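Local coordinates for transcriptional regulator, IclR family (Alicyclobacillus acidocaldarius subsp. acidocaldarius, PDB 5TJJ), which probably binds DNA and regulates transcription, as a two-subunit protein with a winged helix-turn-helix part and a GAF-like C-terminal part, at residues A[22-25]-A[26-29]; A[30-33]-A[34-38]; A[70-73]-A[74-78]; A[182-185]-A[186-189]; A[225-228]-A[229-232]. All coordinates share one frame; numbering follows the deposited sequence.

Overall arrangement
Interactions 1 and 2 follow one another in the helix-turn-helix part and touch: Ser29 packs on Ile34, and Tyr26 OH reaches Arg37 NE. Interaction 1 is a turn at the surface, held by weak backbone bonds, a CH-pi contact and a water; interaction 2 is a partly buried helix start built on capping. Interaction 3, about 17 Å from interaction 1 between centres, is buried and mainly apolar, and like interaction 1 it meets the second subunit. Interactions 4 and 5 belong to the C-terminal part, their centres about 23 Å apart: 182-189 is a partly buried helix with a charged outer side, 225-232 a surface turn leaving a strand.

Interaction 1 (A[22-25]-A[26-29]); sequences SRHK and YRQS
His24 and Arg27 run side by side in the turn that joins helix 9-21 to strand 29-30 of the helix-turn-helix domain. Arg27 CD sits over one face of the imidazole, a CH-pi contact 4.1 Å from the ring centroid and 14° off the normal. Further out, His24 CE1 lies over one face of the guanidinium, and the two planes are inclined by 34°. Arg27 reaches this place because CG stands between its own N and carbonyl carbon (chi1 68°), and from CG to NE the chain is extended. Cut back to an alanine, this position would probably leave one imidazole face without its CH-pi partner and His24 freer to turn. Leu83 of the second subunit packs on both side chains.

Tyr26 belongs to a second group. Lys25 runs alongside it, bent at chi3, with CE 3.4 Å from Tyr26 CE2, and Arg23 CD meets CD2 of the same ring; both approach obliquely. The Arg23 guanidinium is turned almost perpendicular to the phenol ring. The phenol oxygen is hydrogen-bonded to Arg37 NE of the following helix.

Backbone bonds across the turn are weak: Tyr26 N to Arg23 O is bent, and Arg27 N to His24 O is long at 3.4 Å. A water helps to close the loop, donating to Lys25 O and accepting from Gln28 N, each 3.0 Å away. Ser29 OG donates to Tyr26 O over 2.6 Å, standing above the plane of that carbonyl rather than on a lone pair.

Interaction 2 (A[30-33]-A[34-38]); sequences TLTE and IAERL
A capping box opens helix 31-38 of the helix-turn-helix domain, in whose first turn Ile34 N donates to Thr30 O over 3.0 Å. Thr30 is the N-cap. Its OG1 accepts weakly from Glu33 N over a long but nearly straight 3.3 Å, while Glu33 OE1 accepts from Thr30 N at 3.0 Å. The carboxylate reaches back because Glu33 CG lies anti to the carbonyl carbon (chi1 -65°) and the chain beyond is extended; Thr30 N meets OE1 on its anti side, 33° out of the carboxylate plane. The N-H of the N-cap and that of Glu33 in the first turn thus each gain a side-chain acceptor.

The following bonds are regular: Ala35 N to Leu31 O at 2.9 Å and Glu36 N to Thr32 O at 2.8 Å, both nearly straight, then Arg37 N to Glu33 O. Along the outer side Glu36 lies beside Thr32, its OE1 3.2 Å from the methyl CG2, while Thr32 OG1 is hydrogen-bonded to Lys42. Ile34 lays CG1 against Thr30 O at 3.4 Å.

Leu31 and Ala35 pack on helix 42-54, Ile34 and Leu38 on helix 9-21, so the helix packs against both. Near its end, Arg37 touches Leu20 of helix 9-21. A short helix, here started by a capping box, followed by a turn and a second helix packed on it is the helix-turn-helix arrangement.

Interaction 3 (A[70-73]-A[74-78]); sequences GPYL and IPLGA
Tyr72 and Leu76 meet on the closely packed side of this turn into helix 73-83, where Leu76 CG comes 4.0 Å from Tyr72 CD1, at the ring edge and near its plane. Leu73 adds CD2 to Leu76 CD1 at 4.2 Å, and Phe57 touches both leucines. Leu76 CG points back to this place because it lies anti to its carbonyl carbon (chi1 -69°), which also sets it 3.4 Å from Tyr72 O.

In the same first turn Pro75 CD is 3.2 Å from both Pro71 O and Tyr72 O, and having no N-H the proline can give neither a hydrogen bond. With an alanine in its place, a gap would probably open beside these two carbonyls and the backbone turn more freely about N-CA. Tyr72 O is used instead by Leu76 N, a weak bond of 3.4 Å, and Leu73 O by Gly77 N at 3.0 Å. Ile74 N bonds to Pro71 O from well above the carbonyl plane.

The looser side lies toward the exposed Ala78, whose N continues the helix by bonding to Ile74 O. The second subunit covers the turn: its Gln138 bonds to Tyr72 OH, its Lys19 makes a cation-pi contact with the ring, and its Gly136 packs on Pro75. A type I turn from Gly70 to Leu73 running into a proline-bearing first helical turn is the motif, joining the wing strand 66-69 to the helix at the dimer interface.

Interaction 4 (A[182-185]-A[186-189]); sequences VRLL and QEVR
Gln186 comes first, its side chain crossing Val182 on one flank of helix 178-191. Its N donates to Val182 O over 2.9 Å, and the side-chain amide passes the valine methyl CG1, with NE2 at 4.0 Å. That methyl is turned to the amide by standing anti to its own backbone N (chi1 170°). Val182 also packs on Trp159 and Leu163 of helix 156-164.

Glu187 follows, N bonded to Arg183 O at 3.0 Å. Its first torsion, 93°, lies away from the usual staggered values and sends an extended chain back between Leu184 and Arg183. OE2 lies 3.6 Å from Leu184 CD2, the two side chains running alongside each other. OE1 is 4.1 Å from Arg183 NH1, too far for a salt bridge, and the guanidinium and carboxylate planes stand 75° apart.

Val188 turns inward. Its N donates to Leu184 O, and its methyl CG2 is only 3.2 Å from that same oxygen. Leu185 and Val188 both rest on Ala152, while Leu184 and Val188 touch Arg148 of helix 144-151.

Arg189 closes the segment with N bonded to Leu185 O at 3.0 Å, while its side chain touches Trp159.

Arg183 and Glu187 find their salt-bridge partners elsewhere on the helix: Arg183 NH2 with Glu180, Glu187 OE1 with Lys191. Between Arg183 and Glu187 a longer-range attraction is likely and may add modestly to the stability of the outer side.

Interaction 5 (A[225-228]-A[229-232]); sequences LTMT and SVIQ
Thr226 and Ile231 cross where the chain leaves strand 218-227, a strand of the antiparallel sheet of the GAF-like C-terminal domain, and turns toward helix 233-253. Thr226 CG2 stands between its own N and carbonyl carbon, with OG1 anti to N (chi1 -172°). This one rotation sends the methyl to Ile231, 3.5 Å from CG1 and 3.6 Å from CD1, and the hydroxyl to a bound glycerol, probably from the crystallisation liquor.

Ile231 answers with CG1 anti to its carbonyl carbon and an outstretched CD1 (chi2 175°), so that its longer branch lies across the threonine methyl and CG1 also rests 3.4 Å from Met227 O. Ile231 also packs on Ser205 of strand 204-212.

Met227, present as selenomethionine, touches Val230 CG2 with CB at 4.0 Å; the bend at chi3 (-81°) turns the terminal methyl CE back toward the same CG2, 4.2 Å away. Val230 holds CG2 between its own N and carbonyl carbon, which sets the methyl against the Met227 backbone as well.

Thr228 directs OG1 back to the sheet, where it is hydrogen-bonded to Ser205 and more weakly to Gly203 O. Crystal neighbours touch several residues of the turn, and the two backbone bonds across it are both weak. They share one N-H: Ile231 N lies 3.3 Å from Thr228 O and 3.5 Å from Met227 O.

Interaction 1 (A[22-25]-A[26-29])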
loop_
_atom_site.group_PDB
_atom_site.type_symbol
_atom_site.label_atom_id
_atom_site.label_comp_id
_atom_site.label_asym_id
_atom_site.label_seq_id
_atom_site.Cartn_x
_atom_site.Cartn_y
_atom_site.Cartn_z
ATOM N N SER A 22 7.103 2.729 10.277
ATOM C CA SER A 22 6.205 1.678 9.893
ATOM C C SER A 22 6.468 0.413 10.687
ATOM O O SER A 22 5.766 -0.560 10.489
ATOM C CB SER A 22 6.346 1.392 8.377
ATOM O OG SER A 22 7.529 0.670 8.085
ATOM N N ARG A 23 7.492 0.409 11.541
ATOM C CA ARG A 23 7.750 -0.720 12.454
ATOM C C ARG A 23 6.944 -0.522 13.709
ATOM O O ARG A 23 7.005 0.554 14.305
ATOM C CB ARG A 23 9.222 -0.794 12.862
ATOM C CG ARG A 23 10.213 -0.835 11.716
ATOM C CD ARG A 23 11.636 -0.915 12.242
ATOM N NE ARG A 23 12.081 -2.305 12.345
ATOM C CZ ARG A 23 12.939 -2.909 11.522
ATOM N NH1 ARG A 23 13.508 -2.249 10.498
ATOM N NH2 ARG A 23 13.248 -4.188 11.736
ATOM N N HIS A 24 6.223 -1.563 14.126
ATOM C CA HIS A 24 5.356 -1.479 15.308
ATOM C C HIS A 24 6.070 -0.839 16.491
ATOM O O HIS A 24 5.488 -0.005 17.170
ATOM C CB HIS A 24 4.768 -2.859 15.748
ATOM C CG HIS A 24 3.444 -2.732 16.441
ATOM N ND1 HIS A 24 3.329 -2.371 17.765
ATOM C CD2 HIS A 24 2.179 -2.810 15.962
ATOM C CE1 HIS A 24 2.049 -2.268 18.081
ATOM N NE2 HIS A 24 1.333 -2.520 17.002
ATOM N N LYS A 25 7.329 -1.218 16.708
ATOM C CA LYS A 25 8.093 -0.719 17.830
ATOM C C LYS A 25 8.274 0.800 17.787
ATOM O O LYS A 25 8.084 1.459 18.797
ATOM C CB LYS A 25 9.451 -1.419 17.914
ATOM C CG LYS A 25 10.123 -1.296 19.279
ATOM C CD LYS A 25 11.214 -2.350 19.470
ATOM C CE LYS A 25 12.304 -2.242 18.392
ATOM N NZ LYS A 25 13.345 -3.304 18.479
ATOM N N TYR A 26 8.578 1.349 16.615
ATOM C CA TYR A 26 8.857 2.775 16.448
ATOM C C TYR A 26 7.669 3.574 15.913
ATOM O O TYR A 26 7.860 4.671 15.391
ATOM C CB TYR A 26 10.080 2.941 15.529
ATOM C CG TYR A 26 11.328 2.331 16.103
ATOM C CD1 TYR A 26 12.148 3.052 16.975
ATOM C CD2 TYR A 26 11.670 1.024 15.819
ATOM C CE1 TYR A 26 13.286 2.480 17.534
ATOM C CE2 TYR A 26 12.794 0.445 16.365
ATOM C CZ TYR A 26 13.601 1.173 17.217
ATOM O OH TYR A 26 14.727 0.558 17.737
ATOM N N ARG A 27 6.450 3.053 16.044
ATOM C CA ARG A 27 5.278 3.686 15.421
ATOM C C ARG A 27 4.926 5.069 15.929
ATOM O O ARG A 27 4.366 5.878 15.182
ATOM C CB ARG A 27 4.044 2.804 15.540
ATOM C CG ARG A 27 3.525 2.639 16.954
ATOM C CD ARG A 27 2.438 1.589 17.029
ATOM N NE ARG A 27 2.358 1.086 18.390
ATOM C CZ ARG A 27 1.260 0.937 19.121
ATOM N NH1 ARG A 27 0.049 1.209 18.626
ATOM N NH2 ARG A 27 1.389 0.480 20.366
ATOM N N GLN A 28 5.196 5.304 17.211
ATOM C CA GLN A 28 5.134 6.637 17.827
ATOM C C GLN A 28 6.522 6.937 18.419
ATOM O O GLN A 28 6.851 6.461 19.525
ATOM C CB GLN A 28 4.052 6.701 18.916
ATOM C CG GLN A 28 2.630 6.470 18.420
ATOM C CD GLN A 28 2.018 7.634 17.643
ATOM O OE1 GLN A 28 2.495 8.782 17.679
ATOM N NE2 GLN A 28 0.929 7.338 16.932
ATOM N N SER A 29 7.324 7.718 17.681
ATOM C CA SER A 29 8.745 7.925 18.021
ATOM C C SER A 29 9.118 9.395 18.212
ATOM O O SER A 29 8.735 10.240 17.393
ATOM C CB SER A 29 9.611 7.307 16.930
ATOM O OG SER A 29 9.518 5.900 16.964
HETATM O O HOH W 1 6.260 3.707 19.487
#

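Interaction 2 (A[30-33]-A[34-38])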
loop_
_atom_site.group_PDB
_atom_site.type_symbol
_atom_site.label_atom_id
_atom_site.label_comp_id
_atom_site.label_asym_id
_atom_site.label_seq_id
_atom_site.Cartn_x
_atom_site.Cartn_y
_atom_site.Cartn_z
ATOM N N THR A 30 9.858 9.703 19.285
ATOM C CA THR A 30 10.352 11.072 19.492
ATOM C C THR A 30 11.477 11.363 18.501
ATOM O O THR A 30 12.032 10.444 17.873
ATOM C CB THR A 30 10.887 11.353 20.917
ATOM O OG1 THR A 30 12.106 10.622 21.141
ATOM C CG2 THR A 30 9.852 11.007 21.965
ATOM N N LEU A 31 11.803 12.651 18.379
ATOM C CA LEU A 31 12.832 13.105 17.470
ATOM C C LEU A 31 14.151 12.424 17.844
ATOM O O LEU A 31 14.845 11.923 16.962
ATOM C CB LEU A 31 12.934 14.635 17.481
ATOM C CG LEU A 31 14.079 15.313 16.726
ATOM C CD1 LEU A 31 13.991 14.958 15.259
ATOM C CD2 LEU A 31 14.070 16.820 16.925
ATOM N N THR A 32 14.466 12.364 19.143
ATOM C CA THR A 32 15.711 11.751 19.618
ATOM C C THR A 32 15.801 10.284 19.200
ATOM O O THR A 32 16.781 9.865 18.588
ATOM C CB THR A 32 15.852 11.860 21.153
ATOM O OG1 THR A 32 15.903 13.237 21.513
ATOM C CG2 THR A 32 17.123 11.164 21.674
ATOM N N GLU A 33 14.773 9.513 19.523
ATOM C CA GLU A 33 14.742 8.095 19.185
ATOM C C GLU A 33 14.963 7.878 17.669
ATOM O O GLU A 33 15.764 7.029 17.259
ATOM C CB GLU A 33 13.416 7.488 19.637
ATOM C CG GLU A 33 13.203 7.479 21.161
ATOM C CD GLU A 33 11.796 7.057 21.576
ATOM O OE1 GLU A 33 10.829 7.285 20.798
ATOM O OE2 GLU A 33 11.661 6.491 22.691
ATOM N N ILE A 34 14.283 8.679 16.844
ATOM C CA ILE A 34 14.459 8.606 15.386
ATOM C C ILE A 34 15.908 8.885 14.955
ATOM O O ILE A 34 16.517 8.084 14.216
ATOM C CB ILE A 34 13.505 9.548 14.629
ATOM C CG1 ILE A 34 12.066 9.065 14.801
ATOM C CG2 ILE A 34 13.849 9.573 13.133
ATOM C CD1 ILE A 34 11.006 10.058 14.374
ATOM N N ALA A 35 16.433 10.028 15.385
ATOM C CA ALA A 35 17.789 10.437 15.011
ATOM C C ALA A 35 18.861 9.449 15.498
ATOM O O ALA A 35 19.775 9.101 14.751
ATOM C CB ALA A 35 18.067 11.832 15.522
ATOM N N GLU A 36 18.727 8.969 16.724
ATOM C CA GLU A 36 19.654 7.977 17.233
ATOM C C GLU A 36 19.549 6.650 16.469
ATOM O O GLU A 36 20.578 6.079 16.118
ATOM C CB GLU A 36 19.526 7.797 18.761
ATOM C CG GLU A 36 20.271 8.888 19.552
ATOM C CD GLU A 36 19.910 8.937 21.036
ATOM O OE1 GLU A 36 18.836 8.426 21.439
ATOM O OE2 GLU A 36 20.703 9.507 21.819
ATOM N N ARG A 37 18.337 6.186 16.171
ATOM C CA ARG A 37 18.152 4.905 15.485
ATOM C C ARG A 37 18.676 4.922 14.046
ATOM O O ARG A 37 19.215 3.924 13.569
ATOM C CB ARG A 37 16.675 4.490 15.493
ATOM C CG ARG A 37 16.396 3.101 14.934
ATOM C CD ARG A 37 17.157 2.019 15.698
ATOM N NE ARG A 37 16.507 0.725 15.522
ATOM C CZ ARG A 37 16.794 -0.169 14.575
ATOM N NH1 ARG A 37 17.788 0.036 13.714
ATOM N NH2 ARG A 37 16.090 -1.302 14.524
ATOM N N LEU A 38 18.501 6.042 13.353
ATOM C CA LEU A 38 19.026 6.188 12.003
ATOM C C LEU A 38 20.514 6.555 11.966
ATOM O O LEU A 38 21.154 6.391 10.930
ATOM C CB LEU A 38 18.221 7.234 11.222
ATOM C CG LEU A 38 16.734 6.984 11.115
ATOM C CD1 LEU A 38 16.050 8.116 10.369
ATOM C CD2 LEU A 38 16.473 5.639 10.444
#

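Interaction 3 (A[70-73]-A[74-78])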
loop_
_atom_site.group_PDB
_atom_site.type_symbol
_atom_site.label_atom_id
_atom_site.label_comp_id
_atom_site.label_asym_id
_atom_site.label_seq_id
_atom_site.Cartn_x
_atom_site.Cartn_y
_atom_site.Cartn_z
ATOM N N GLY A 70 1.815 9.426 8.662
ATOM C CA GLY A 70 0.681 10.306 8.396
ATOM C C GLY A 70 -0.364 9.694 7.464
ATOM O O GLY A 70 -0.074 8.720 6.766
ATOM N N PRO A 71 -1.562 10.296 7.407
ATOM C CA PRO A 71 -2.678 9.689 6.682
ATOM C C PRO A 71 -2.634 9.720 5.146
ATOM O O PRO A 71 -3.347 8.949 4.520
ATOM C CB PRO A 71 -3.893 10.466 7.198
ATOM C CG PRO A 71 -3.359 11.819 7.591
ATOM C CD PRO A 71 -1.933 11.587 8.018
ATOM N N TYR A 72 -1.823 10.573 4.548
ATOM C CA TYR A 72 -1.729 10.634 3.089
ATOM C C TYR A 72 -1.150 9.338 2.504
ATOM O O TYR A 72 -1.467 8.957 1.372
ATOM C CB TYR A 72 -0.882 11.845 2.611
ATOM C CG TYR A 72 -1.409 12.474 1.359
ATOM C CD1 TYR A 72 -1.395 11.779 0.145
ATOM C CD2 TYR A 72 -1.961 13.748 1.381
ATOM C CE1 TYR A 72 -1.910 12.345 -1.012
ATOM C CE2 TYR A 72 -2.475 14.330 0.228
ATOM C CZ TYR A 72 -2.442 13.625 -0.964
ATOM O OH TYR A 72 -2.955 14.189 -2.105
ATOM N N LEU A 73 -0.342 8.628 3.281
ATOM C CA LEU A 73 0.210 7.345 2.828
ATOM C C LEU A 73 -0.874 6.262 2.590
ATOM O O LEU A 73 -0.666 5.323 1.829
ATOM C CB LEU A 73 1.272 6.859 3.824
ATOM C CG LEU A 73 2.415 7.867 4.060
ATOM C CD1 LEU A 73 3.324 7.418 5.185
ATOM C CD2 LEU A 73 3.195 8.117 2.780
ATOM N N ILE A 74 -2.045 6.402 3.196
ATOM C CA ILE A 74 -3.087 5.388 3.027
ATOM C C ILE A 74 -3.673 5.373 1.591
ATOM O O ILE A 74 -3.760 4.295 0.977
ATOM C CB ILE A 74 -4.160 5.491 4.122
ATOM C CG1 ILE A 74 -3.529 5.239 5.491
ATOM C CG2 ILE A 74 -5.280 4.484 3.902
ATOM C CD1 ILE A 74 -4.326 5.788 6.673
ATOM N N PRO A 75 -4.078 6.542 1.058
ATOM C CA PRO A 75 -4.573 6.525 -0.319
ATOM C C PRO A 75 -3.474 6.357 -1.342
ATOM O O PRO A 75 -3.726 5.784 -2.358
ATOM C CB PRO A 75 -5.310 7.867 -0.465
ATOM C CG PRO A 75 -4.701 8.734 0.586
ATOM C CD PRO A 75 -4.406 7.820 1.719
ATOM N N LEU A 76 -2.266 6.800 -1.072
ATOM C CA LEU A 76 -1.116 6.441 -1.937
ATOM C C LEU A 76 -0.909 4.965 -2.088
ATOM O O LEU A 76 -0.688 4.489 -3.196
ATOM C CB LEU A 76 0.190 7.016 -1.401
ATOM C CG LEU A 76 0.334 8.521 -1.488
ATOM C CD1 LEU A 76 1.759 8.856 -1.119
ATOM C CD2 LEU A 76 -0.008 9.041 -2.866
ATOM N N GLY A 77 -0.952 4.259 -0.963
ATOM C CA GLY A 77 -0.830 2.798 -0.934
ATOM C C GLY A 77 -1.897 2.100 -1.747
ATOM O O GLY A 77 -1.609 1.186 -2.532
ATOM N N ALA A 78 -3.124 2.568 -1.583
ATOM C CA ALA A 78 -4.283 2.016 -2.281
ATOM C C ALA A 78 -4.196 2.247 -3.784
ATOM O O ALA A 78 -4.489 1.352 -4.553
ATOM C CB ALA A 78 -5.575 2.602 -1.729
#

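Interaction 4 (A[182-185]-A[186-189])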
loop_
_atom_site.group_PDB
_atom_site.type_symbol
_atom_site.label_atom_id
_atom_site.label_comp_id
_atom_site.label_asym_id
_atom_site.label_seq_id
_atom_site.Cartn_x
_atom_site.Cartn_y
_atom_site.Cartn_z
ATOM N N VAL A 182 15.919 -33.446 7.286
ATOM C CA VAL A 182 16.107 -32.526 8.412
ATOM C C VAL A 182 17.399 -31.724 8.259
ATOM O O VAL A 182 17.391 -30.516 8.459
ATOM C CB VAL A 182 16.056 -33.249 9.787
ATOM C CG1 VAL A 182 16.491 -32.334 10.924
ATOM C CG2 VAL A 182 14.655 -33.752 10.062
ATOM N N ARG A 183 18.487 -32.383 7.883
ATOM C CA ARG A 183 19.752 -31.684 7.632
ATOM C C ARG A 183 19.615 -30.656 6.488
ATOM O O ARG A 183 20.125 -29.536 6.590
ATOM C CB ARG A 183 20.895 -32.681 7.340
ATOM C CG ARG A 183 22.290 -32.092 7.529
ATOM C CD ARG A 183 23.393 -33.064 7.107
ATOM N NE ARG A 183 23.310 -33.363 5.669
ATOM C CZ ARG A 183 23.715 -32.561 4.675
ATOM N NH1 ARG A 183 24.266 -31.365 4.925
ATOM N NH2 ARG A 183 23.568 -32.958 3.410
ATOM N N LEU A 184 18.928 -31.045 5.414
ATOM C CA LEU A 184 18.603 -30.120 4.329
ATOM C C LEU A 184 17.707 -28.936 4.758
ATOM O O LEU A 184 17.924 -27.811 4.299
ATOM C CB LEU A 184 17.973 -30.867 3.143
ATOM C CG LEU A 184 18.956 -31.748 2.367
ATOM C CD1 LEU A 184 18.258 -32.409 1.204
ATOM C CD2 LEU A 184 20.150 -30.936 1.891
ATOM N N LEU A 185 16.738 -29.173 5.637
ATOM C CA LEU A 185 15.936 -28.057 6.147
ATOM C C LEU A 185 16.780 -27.137 7.030
ATOM O O LEU A 185 16.716 -25.908 6.896
ATOM C CB LEU A 185 14.699 -28.527 6.893
ATOM C CG LEU A 185 13.624 -29.214 6.053
ATOM C CD1 LEU A 185 12.634 -29.951 6.950
ATOM C CD2 LEU A 185 12.908 -28.218 5.160
ATOM N N GLN A 186 17.586 -27.724 7.908
ATOM C CA GLN A 186 18.471 -26.924 8.752
ATOM C C GLN A 186 19.355 -26.033 7.901
ATOM O O GLN A 186 19.439 -24.829 8.187
ATOM C CB GLN A 186 19.306 -27.782 9.719
ATOM C CG GLN A 186 18.614 -27.999 11.050
ATOM C CD GLN A 186 19.008 -29.284 11.786
ATOM O OE1 GLN A 186 19.835 -30.080 11.329
ATOM N NE2 GLN A 186 18.384 -29.496 12.939
ATOM N N GLU A 187 19.974 -26.591 6.855
ATOM C CA GLU A 187 20.922 -25.802 6.072
ATOM C C GLU A 187 20.207 -24.729 5.255
ATOM O O GLU A 187 20.750 -23.630 5.112
ATOM C CB GLU A 187 21.917 -26.653 5.239
ATOM C CG GLU A 187 21.524 -26.960 3.800
ATOM C CD GLU A 187 22.645 -27.590 2.961
ATOM O OE1 GLU A 187 23.821 -27.546 3.375
ATOM O OE2 GLU A 187 22.345 -28.119 1.850
ATOM N N VAL A 188 18.998 -25.011 4.757
ATOM C CA VAL A 188 18.201 -23.977 4.106
ATOM C C VAL A 188 17.927 -22.823 5.080
ATOM O O VAL A 188 18.012 -21.674 4.703
ATOM C CB VAL A 188 16.872 -24.519 3.540
ATOM C CG1 VAL A 188 15.941 -23.391 3.096
ATOM C CG2 VAL A 188 17.100 -25.431 2.357
ATOM N N ARG A 189 17.585 -23.125 6.315
ATOM C CA ARG A 189 17.403 -22.090 7.317
ATOM C C ARG A 189 18.735 -21.345 7.637
ATOM O O ARG A 189 18.736 -20.133 7.771
ATOM C CB ARG A 189 16.768 -22.697 8.573
ATOM C CG ARG A 189 16.283 -21.690 9.598
ATOM C CD ARG A 189 15.423 -22.349 10.675
ATOM N NE ARG A 189 15.984 -23.612 11.198
ATOM C CZ ARG A 189 16.598 -23.799 12.379
ATOM N NH1 ARG A 189 16.749 -22.794 13.249
ATOM N NH2 ARG A 189 17.060 -25.014 12.701
#

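Interaction 5 (A[225-228]-A[229-232])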
loop_
_atom_site.group_PDB
_atom_site.type_symbol
_atom_site.label_atom_id
_atom_site.label_comp_id
_atom_site.label_asym_id
_atom_site.label_seq_id
_atom_site.Cartn_x
_atom_site.Cartn_y
_atom_site.Cartn_z
ATOM N N LEU A 225 14.163 -22.541 -12.627
ATOM C CA LEU A 225 14.317 -23.877 -13.199
ATOM C C LEU A 225 15.327 -23.839 -14.332
ATOM O O LEU A 225 15.329 -22.908 -15.130
ATOM C CB LEU A 225 12.975 -24.433 -13.701
ATOM C CG LEU A 225 11.838 -24.444 -12.663
ATOM C CD1 LEU A 225 10.581 -25.060 -13.262
ATOM C CD2 LEU A 225 12.234 -25.181 -11.394
ATOM N N THR A 226 16.184 -24.850 -14.373
ATOM C CA THR A 226 17.061 -25.092 -15.500
ATOM C C THR A 226 17.298 -26.599 -15.663
ATOM O O THR A 226 16.932 -27.397 -14.797
ATOM C CB THR A 226 18.394 -24.308 -15.372
ATOM O OG1 THR A 226 19.132 -24.438 -16.590
ATOM C CG2 THR A 226 19.273 -24.760 -14.201
HETATM N N MSE A 227 17.917 -26.966 -16.771
HETATM C CA MSE A 227 18.291 -28.342 -17.038
HETATM C C MSE A 227 19.554 -28.642 -16.291
HETATM O O MSE A 227 20.510 -27.880 -16.348
HETATM C CB MSE A 227 18.574 -28.563 -18.508
HETATM C CG MSE A 227 17.310 -28.281 -19.306
HETATM SE SE MSE A 227 17.463 -28.982 -21.145
HETATM C CE MSE A 227 18.506 -27.556 -22.054
ATOM N N THR A 228 19.562 -29.762 -15.585
ATOM C CA THR A 228 20.714 -30.178 -14.792
ATOM C C THR A 228 21.931 -30.430 -15.658
ATOM O O THR A 228 23.027 -30.076 -15.275
ATOM C CB THR A 228 20.424 -31.484 -14.041
ATOM O OG1 THR A 228 19.110 -31.439 -13.492
ATOM C CG2 THR A 228 21.416 -31.701 -12.924
ATOM N N SER A 229 21.718 -31.046 -16.820
ATOM C CA SER A 229 22.816 -31.534 -17.626
ATOM C C SER A 229 23.650 -30.424 -18.262
ATOM O O SER A 229 24.720 -30.708 -18.794
ATOM C CB SER A 229 22.294 -32.482 -18.710
ATOM O OG SER A 229 21.487 -31.806 -19.654
ATOM N N VAL A 230 23.157 -29.182 -18.255
ATOM C CA VAL A 230 23.898 -28.064 -18.829
ATOM C C VAL A 230 24.247 -26.968 -17.834
ATOM O O VAL A 230 24.835 -25.986 -18.222
ATOM C CB VAL A 230 23.190 -27.436 -20.077
ATOM C CG1 VAL A 230 22.973 -28.482 -21.174
ATOM C CG2 VAL A 230 21.906 -26.705 -19.705
ATOM N N ILE A 231 23.917 -27.138 -16.567
ATOM C CA ILE A 231 24.413 -26.264 -15.514
ATOM C C ILE A 231 25.950 -26.247 -15.483
ATOM O O ILE A 231 26.586 -27.286 -15.590
ATOM C CB ILE A 231 23.894 -26.717 -14.124
ATOM C CG1 ILE A 231 22.443 -26.331 -13.965
ATOM C CG2 ILE A 231 24.701 -26.086 -12.980
ATOM C CD1 ILE A 231 21.826 -26.839 -12.670
ATOM N N GLN A 232 26.518 -25.058 -15.291
ATOM C CA GLN A 232 27.970 -24.829 -15.331
ATOM C C GLN A 232 28.430 -24.060 -14.089
ATOM O O GLN A 232 27.609 -23.760 -13.207
ATOM C CB GLN A 232 28.324 -24.108 -16.628
ATOM C CG GLN A 232 28.237 -25.036 -17.834
ATOM C CD GLN A 232 28.223 -24.308 -19.176
ATOM O OE1 GLN A 232 27.933 -23.106 -19.249
ATOM N NE2 GLN A 232 28.511 -25.049 -20.258
#